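Geranylgeranyl pyrophosphate synthase (Corynebacterium glutamicum, PDB 3LMD) catalyses the chain-elongating condensation of isopentenyl diphosphate with allylic diphosphates to form geranylgeranyl pyrophosphate, a Mg(2+)-dependent step of isoprenoid biosynthesis. Local coordinates at the interface of chains A and B. Coordinates in Å, arbitrary orientation; residue numbers count along the deposited sequence, not the author numbering. Chains: chain A/B, Geranylgeranyl pyrophosphate synthase.

Contact 1: the interface of chains A and B. Residues chain A 114, 117-118, 173, 176-177, 180; chain B 137-138, 140-142, 144.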
# COMPACT_ATOMS: atom_id res chain seq x y z
N HIS A 114 4.75 3.96 -6.64
CA HIS A 114 5.04 4.83 -5.48
C HIS A 114 6.42 5.47 -5.59
O HIS A 114 6.62 6.61 -5.17
CB HIS A 114 4.93 4.06 -4.16
CG HIS A 114 3.52 3.77 -3.75
ND1 HIS A 114 2.43 4.03 -4.57
CD2 HIS A 114 3.02 3.25 -2.61
CE1 HIS A 114 1.32 3.67 -3.94
NE2 HIS A 114 1.65 3.20 -2.75
N VAL A 117 6.34 8.58 -8.03
CA VAL A 117 5.76 9.78 -7.43
C VAL A 117 6.78 10.56 -6.58
O VAL A 117 6.74 11.78 -6.50
CB VAL A 117 4.51 9.46 -6.59
CG1 VAL A 117 4.17 10.61 -5.66
CG2 VAL A 117 3.35 9.14 -7.50
N MET A 118 7.71 9.84 -5.97
CA MET A 118 8.75 10.47 -5.17
C MET A 118 9.96 10.97 -5.97
O MET A 118 10.44 12.08 -5.75
CB MET A 118 9.15 9.52 -4.05
CG MET A 118 7.91 9.07 -3.32
SD MET A 118 8.22 8.05 -1.89
CE MET A 118 9.24 6.78 -2.61
N VAL A 173 9.88 -1.31 1.29
CA VAL A 173 9.47 0.02 1.73
C VAL A 173 10.62 0.65 2.55
O VAL A 173 10.90 1.84 2.44
CB VAL A 173 8.18 -0.01 2.58
CG1 VAL A 173 7.92 1.38 3.17
CG2 VAL A 173 6.97 -0.42 1.68
N GLN A 176 13.24 2.01 0.14
CA GLN A 176 12.82 3.31 -0.42
C GLN A 176 12.99 4.44 0.62
O GLN A 176 13.45 5.54 0.29
CB GLN A 176 11.34 3.25 -0.88
CG GLN A 176 11.07 2.20 -1.97
CD GLN A 176 9.56 2.03 -2.29
OE1 GLN A 176 8.82 1.36 -1.56
NE2 GLN A 176 9.11 2.63 -3.38
N MET A 177 12.59 4.20 1.85
CA MET A 177 12.73 5.23 2.92
C MET A 177 14.20 5.50 3.19
O MET A 177 14.60 6.64 3.37
CB MET A 177 12.05 4.76 4.24
CG MET A 177 11.96 5.87 5.31
SD MET A 177 10.76 7.21 4.88
CE MET A 177 9.31 6.44 5.55
N THR A 180 15.51 7.64 0.52
CA THR A 180 14.94 8.97 0.72
C THR A 180 15.63 9.78 1.82
O THR A 180 15.95 10.95 1.62
CB THR A 180 13.41 8.92 1.00
OG1 THR A 180 12.76 8.33 -0.12
CG2 THR A 180 12.85 10.34 1.18
N SER B 137 6.66 12.28 -0.02
CA SER B 137 7.35 11.03 -0.13
C SER B 137 7.21 10.26 1.17
O SER B 137 6.88 9.08 1.16
CB SER B 137 8.82 11.22 -0.51
OG SER B 137 8.93 11.37 -1.92
N VAL B 138 7.44 10.92 2.30
CA VAL B 138 7.52 10.11 3.50
C VAL B 138 6.14 9.64 3.95
O VAL B 138 6.03 8.54 4.48
CB VAL B 138 8.38 10.71 4.65
CG1 VAL B 138 9.75 11.14 4.12
CG2 VAL B 138 7.65 11.82 5.42
N ILE B 140 3.73 8.77 1.95
CA ILE B 140 3.39 7.64 1.08
C ILE B 140 4.05 6.40 1.67
O ILE B 140 3.43 5.33 1.75
CB ILE B 140 3.95 7.86 -0.30
CG1 ILE B 140 3.15 8.96 -1.01
CG2 ILE B 140 3.82 6.55 -1.16
CD1 ILE B 140 3.86 9.42 -2.36
N LEU B 141 5.31 6.54 2.06
CA LEU B 141 6.06 5.40 2.57
C LEU B 141 5.58 4.99 3.97
O LEU B 141 5.59 3.80 4.30
CB LEU B 141 7.57 5.66 2.56
CG LEU B 141 8.15 5.82 1.14
CD1 LEU B 141 9.66 6.10 1.21
CD2 LEU B 141 7.88 4.59 0.30
N ALA B 142 5.19 5.96 4.79
CA ALA B 142 4.61 5.59 6.09
C ALA B 142 3.32 4.75 5.89
O ALA B 142 3.09 3.75 6.59
CB ALA B 142 4.31 6.85 6.91
N ASP B 144 2.67 2.88 3.36
CA ASP B 144 3.06 1.55 2.84
C ASP B 144 3.62 0.62 3.93
O ASP B 144 3.35 -0.61 3.93
CB ASP B 144 4.08 1.68 1.71
CG ASP B 144 3.47 2.27 0.44
OD1 ASP B 144 2.24 2.43 0.37
OD2 ASP B 144 4.23 2.59 -0.50
O HOH W 1 6.19 1.14 -2.15

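Contact 2: the interface of chains A and B. Residues chain A 59, 61-62, 65, 134, 138, 141; chain B 174, 176-178, 181, 184.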
# COMPACT_ATOMS: atom_id res chain seq x y z
N GLU A 59 -13.50 -0.84 -10.80
CA GLU A 59 -14.40 0.12 -11.46
C GLU A 59 -13.72 0.72 -12.69
O GLU A 59 -12.51 0.97 -12.69
CB GLU A 59 -14.80 1.24 -10.49
CG GLU A 59 -15.62 0.73 -9.30
CD GLU A 59 -17.06 0.47 -9.69
OE1 GLU A 59 -17.49 0.90 -10.78
OE2 GLU A 59 -17.77 -0.20 -8.92
N PHE A 61 -13.45 3.67 -13.96
CA PHE A 61 -12.68 4.91 -13.82
C PHE A 61 -11.33 4.64 -13.17
O PHE A 61 -10.35 5.34 -13.42
CB PHE A 61 -13.48 5.98 -13.02
CG PHE A 61 -13.92 5.51 -11.64
CD1 PHE A 61 -13.02 5.50 -10.57
CD2 PHE A 61 -15.22 5.07 -11.42
CE1 PHE A 61 -13.41 5.04 -9.30
CE2 PHE A 61 -15.62 4.60 -10.16
CZ PHE A 61 -14.71 4.59 -9.10
N LEU A 62 -11.27 3.62 -12.33
CA LEU A 62 -10.02 3.19 -11.73
C LEU A 62 -9.18 2.36 -12.71
O LEU A 62 -7.96 2.58 -12.88
CB LEU A 62 -10.30 2.40 -10.44
CG LEU A 62 -9.06 1.87 -9.73
CD1 LEU A 62 -9.29 1.76 -8.23
CD2 LEU A 62 -8.76 0.49 -10.29
N ILE A 65 -7.30 4.35 -15.27
CA ILE A 65 -6.06 4.92 -14.76
C ILE A 65 -4.93 3.91 -14.69
O ILE A 65 -3.80 4.16 -15.12
CB ILE A 65 -6.31 5.67 -13.42
CG1 ILE A 65 -6.97 7.01 -13.72
CG2 ILE A 65 -5.02 5.87 -12.69
CD1 ILE A 65 -7.99 7.47 -12.69
N TRP A 134 -2.56 15.94 -9.71
CA TRP A 134 -3.45 14.84 -10.07
C TRP A 134 -2.69 13.55 -10.35
O TRP A 134 -3.06 12.48 -9.84
CB TRP A 134 -4.31 15.22 -11.28
CG TRP A 134 -5.55 14.37 -11.43
CD1 TRP A 134 -6.72 14.47 -10.71
CD2 TRP A 134 -5.75 13.30 -12.36
NE1 TRP A 134 -7.62 13.53 -11.14
CE2 TRP A 134 -7.05 12.80 -12.15
CE3 TRP A 134 -4.94 12.71 -13.34
CZ2 TRP A 134 -7.57 11.74 -12.90
CZ3 TRP A 134 -5.46 11.67 -14.08
CH2 TRP A 134 -6.76 11.19 -13.85
N VAL A 138 -3.05 9.97 -8.43
CA VAL A 138 -3.56 8.76 -9.04
C VAL A 138 -2.52 7.65 -9.02
O VAL A 138 -2.87 6.49 -8.88
CB VAL A 138 -4.26 8.95 -10.41
CG1 VAL A 138 -5.30 10.06 -10.34
CG2 VAL A 138 -3.25 9.13 -11.56
N LEU A 141 -2.70 5.94 -5.71
CA LEU A 141 -3.86 5.08 -5.64
C LEU A 141 -3.73 3.86 -6.56
O LEU A 141 -4.21 2.76 -6.23
CB LEU A 141 -5.16 5.84 -5.94
CG LEU A 141 -5.48 6.92 -4.87
CD1 LEU A 141 -6.77 7.65 -5.24
CD2 LEU A 141 -5.59 6.31 -3.49
N THR B 174 -10.84 2.31 -3.97
CA THR B 174 -11.79 2.66 -5.04
C THR B 174 -12.52 3.95 -4.63
O THR B 174 -12.69 4.84 -5.45
CB THR B 174 -12.78 1.51 -5.33
OG1 THR B 174 -12.04 0.38 -5.79
CG2 THR B 174 -13.85 1.90 -6.39
N GLN B 176 -11.48 6.39 -2.61
CA GLN B 176 -10.55 7.53 -2.76
C GLN B 176 -10.39 7.93 -4.24
O GLN B 176 -10.38 9.11 -4.59
CB GLN B 176 -9.16 7.17 -2.18
CG GLN B 176 -9.17 6.83 -0.68
CD GLN B 176 -7.81 6.30 -0.15
OE1 GLN B 176 -7.46 5.13 -0.34
NE2 GLN B 176 -7.06 7.16 0.51
N MET B 177 -10.25 6.95 -5.12
CA MET B 177 -10.11 7.24 -6.58
C MET B 177 -11.40 7.86 -7.11
O MET B 177 -11.37 8.78 -7.90
CB MET B 177 -9.81 5.94 -7.38
CG MET B 177 -9.43 6.21 -8.86
SD MET B 177 -7.78 7.01 -9.05
CE MET B 177 -6.80 5.54 -9.07
N ARG B 178 -12.54 7.33 -6.66
CA ARG B 178 -13.85 7.86 -7.07
C ARG B 178 -13.99 9.33 -6.66
O ARG B 178 -14.44 10.18 -7.44
CB ARG B 178 -14.99 7.03 -6.46
CG ARG B 178 -16.41 7.42 -6.98
CD ARG B 178 -17.51 6.65 -6.25
NE ARG B 178 -17.43 5.19 -6.37
CZ ARG B 178 -17.99 4.50 -7.37
NH1 ARG B 178 -18.61 5.14 -8.37
NH2 ARG B 178 -17.89 3.18 -7.41
N VAL B 181 -11.55 11.41 -9.02
CA VAL B 181 -12.03 11.66 -10.40
C VAL B 181 -13.34 12.45 -10.47
O VAL B 181 -13.64 13.09 -11.48
CB VAL B 181 -12.20 10.36 -11.23
CG1 VAL B 181 -10.90 9.53 -11.23
CG2 VAL B 181 -13.37 9.56 -10.71
N ARG B 184 -18.18 12.98 -12.70
CA ARG B 184 -18.24 12.91 -14.17
C ARG B 184 -19.67 13.15 -14.63
O ARG B 184 -20.23 14.21 -14.37
CB ARG B 184 -17.75 11.55 -14.68
CG ARG B 184 -16.26 11.27 -14.44
CD ARG B 184 -16.07 9.82 -13.95
NE ARG B 184 -16.57 9.68 -12.58
CZ ARG B 184 -17.20 8.60 -12.11
NH1 ARG B 184 -17.44 7.57 -12.90
NH2 ARG B 184 -17.61 8.58 -10.85
O HOH W 2 -12.63 -1.03 -7.97

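Contact 3: the interface of chains A and B. Residues chain A 151, 155, 158-159, 162-163; chain B 151, 155, 158-159, 162-163.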
# COMPACT_ATOMS: atom_id res chain seq x y z
N SER A 151 -3.09 -8.90 -2.52
CA SER A 151 -3.60 -9.55 -1.31
C SER A 151 -4.72 -10.54 -1.62
O SER A 151 -4.81 -11.60 -0.97
CB SER A 151 -4.14 -8.49 -0.33
OG SER A 151 -3.09 -7.61 0.02
N SER A 155 -4.44 -14.47 -0.56
CA SER A 155 -5.44 -15.17 0.27
C SER A 155 -5.71 -16.59 -0.23
O SER A 155 -6.16 -17.44 0.53
CB SER A 155 -6.77 -14.39 0.35
OG SER A 155 -7.59 -14.53 -0.84
N GLY A 158 -2.12 -18.91 0.72
CA GLY A 158 -1.88 -19.43 2.06
C GLY A 158 -1.15 -18.44 2.95
O GLY A 158 -0.53 -17.49 2.46
N THR A 159 -1.21 -18.65 4.26
CA THR A 159 -0.66 -17.66 5.20
C THR A 159 0.86 -17.57 5.16
O THR A 159 1.42 -16.50 5.49
CB THR A 159 -1.09 -17.94 6.67
OG1 THR A 159 -0.69 -19.26 7.02
CG2 THR A 159 -2.57 -17.83 6.82
N VAL A 162 1.65 -15.00 2.74
CA VAL A 162 1.31 -13.68 3.28
C VAL A 162 2.42 -13.19 4.25
O VAL A 162 2.81 -12.03 4.23
CB VAL A 162 -0.06 -13.68 4.00
CG1 VAL A 162 -0.38 -12.30 4.63
CG2 VAL A 162 -1.21 -14.07 3.01
N ALA A 163 2.91 -14.09 5.10
CA ALA A 163 3.95 -13.76 6.08
C ALA A 163 5.21 -13.35 5.34
O ALA A 163 5.88 -12.36 5.68
CB ALA A 163 4.24 -14.98 6.95
N SER B 151 -0.19 -6.69 7.09
CA SER B 151 -0.08 -8.01 6.46
C SER B 151 0.61 -9.03 7.36
O SER B 151 0.23 -10.21 7.37
CB SER B 151 0.70 -7.90 5.14
OG SER B 151 0.02 -7.02 4.27
N SER B 155 -1.22 -12.50 8.47
CA SER B 155 -0.64 -13.84 8.24
C SER B 155 -0.87 -14.77 9.42
O SER B 155 -0.85 -15.99 9.27
CB SER B 155 0.86 -13.77 7.91
OG SER B 155 1.70 -13.57 9.08
N GLY B 158 -5.15 -15.72 9.44
CA GLY B 158 -5.71 -16.73 8.54
C GLY B 158 -6.11 -16.15 7.19
O GLY B 158 -6.28 -14.94 7.05
N THR B 159 -6.27 -17.02 6.20
CA THR B 159 -6.52 -16.54 4.83
C THR B 159 -7.88 -15.88 4.65
O THR B 159 -8.03 -15.02 3.76
CB THR B 159 -6.39 -17.68 3.78
OG1 THR B 159 -7.28 -18.73 4.12
CG2 THR B 159 -5.00 -18.22 3.75
N VAL B 162 -7.39 -12.36 5.28
CA VAL B 162 -6.64 -11.75 4.17
C VAL B 162 -7.59 -11.46 2.98
O VAL B 162 -7.52 -10.41 2.36
CB VAL B 162 -5.46 -12.63 3.71
CG1 VAL B 162 -4.72 -12.01 2.50
CG2 VAL B 162 -4.43 -12.84 4.88
N ALA B 163 -8.47 -12.42 2.67
CA ALA B 163 -9.41 -12.28 1.56
C ALA B 163 -10.34 -11.12 1.84
O ALA B 163 -10.63 -10.28 0.96
CB ALA B 163 -10.23 -13.57 1.42

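Contact 1: the interface of chains A and B
Part of the two-fold homodimer interface of a trans-prenyl synthase, this patch packs helix 132-157 of one subunit on helices 95-118 and 159-181 of the other. B:Leu141 is gripped by two methionines of chain A, one of them within the DDXXD metal-binding motif, where A:Val117 and A:Met118 are the XX pair. With CG anti to the carbonyl carbon (chi1 -65°), B:Leu141 slides antiparallel past A:Met177. Its CD1 methyl lies 3.5 Å from the backbone N of A:Met177. The latter, CG anti to its own N (chi1 -171°), bends at chi2 and chi3 to fold CE back onto B:Leu141 CB at 3.5 Å. A:Met118 crosses obliquely, its SD 3.8 Å from B:Leu141 CG. Beside it the B:Ile140 CD1 tip meets A:Val117 CG1 at 3.5 Å, while the CG2 branch lies against the A:His114 ring. A:His114 and B:Asp144 approach tip to tip, ring and carboxylate 10° from coplanar, with the carboxylate at the ring edge. B:Asp144 CB rests on A:Val173 CG2 at 3.6 Å, the side chains crossing nearly at right angles. Water 1 joins the chains, 2.7 Å from the amide oxygen OE1 of A:Gln176 and 3.0 Å from B:Asp144 OD2. A:Thr180 OG1 donates to A:Gln176 O at 2.9 Å, from above the carbonyl plane.

Contact 2: the interface of chains A and B
A:Ile65 and B:Met177 meet tip to tip at the apolar centre, A:Ile65 CD1 lying 3.7 Å from B:Met177 SD. B:Val181 lends its two methyls to the same cluster, CG1 toward A:Ile65 and CG2 toward the ring of A:Phe61. That ring stands in the crowded position between backbone N and carbonyl carbon (chi1 57°), which swings it across helix 159-181 of chain B. It runs antiparallel past B:Met177, with A:Phe61 CD1 4.0 Å from B:Met177 CG, and its CZ reaches B:Arg178 CB at 3.6 Å. The B:Arg178 guanidinium does not stack flat on the ring: the planes stand 72° apart, the CE2 corner of A:Phe61 pointing onto the guanidinium face. B:Arg184 crosses the ring, NH1 3.7 Å from A:Phe61 CD2. A:Glu59 CB of the same chain lies over one face of the A:Phe61 ring, toward its rim, and probably helps hold the ring's rotation. At the polar rim, A:Glu59 OE2 forms a long salt bridge with B:Arg178 NH2 at 3.7 Å, at the guanidinium edge. Water 2 links the backbone N of A:Glu59 (3.0 Å) to the hydroxyl OG1 of B:Thr174 (2.7 Å). The patch thus seats the short helix 60-69 of one subunit across the latter half of helix 159-181 of the other.

Contact 3: the interface of chains A and B
Two copies of one valine face each other at the apolar centre of this two-fold dimer contact. A:Val162 and B:Val162 reach tip to tip, their CG2 methyls 3.9 Å apart. In each chain CG1 is anti to the backbone N (chi1 177°) and CG2 anti to the carbonyl carbon, so one branch serves the symmetric meeting and the other turns toward the partner's helix 132-157. There A:Val162 CG1 touches the B:Ser151 carbonyl O at 3.5 Å and nears B:Ser155 CB. A second symmetric pair lies alongside, A:Thr159 CG2 and B:Thr159 CG2, also 3.9 Å apart. The same methyl of A:Thr159 lies 3.7 Å from B:Gly158 CA, packing against the turn between the helices. Farther out, A:Ser155 lays its CB over the backbone of B:Ala163, 3.6 Å from CA. Its OG, in the crowded position between N and carbonyl carbon (chi1 78°), stands beside the B:Ala163 CB methyl at 3.6 Å. Polar atoms of the rim meet carbon here: the A:Ser155 carbonyl O faces B:Thr159 CB at 3.3 Å, and the hydroxyls OG1 of A:Thr159 and B:Thr159 take the crowded position, leaving CG2 to do the packing. Small side chains let the backbones come close. In the fold, the contact lies where helix 132-157 ends and helix 159-181 begins, joined through A:Gly158 and B:Gly158, each with phi 115°; the two turns abut across the axis.

The C-alpha centres of contact 1 and contact 2 lie about 20 Å apart, with contact 3 about 23 Å from the former and 26 Å from the latter. All three draw on helices 132-157 and 159-181, whose shared turn forms contact 3 while their opposite ends serve the other two. B:Val138, B:Leu141, A:Gln176 and A:Met177 of contact 1 recur in contact 2 as A:Val138, A:Leu141, B:Gln176 and B:Met177, so these patches run into each other through the two-fold. Homodimers are usual in this family, and contact 1 includes two positions of the metal-binding motif, so dimerisation may help support the active site.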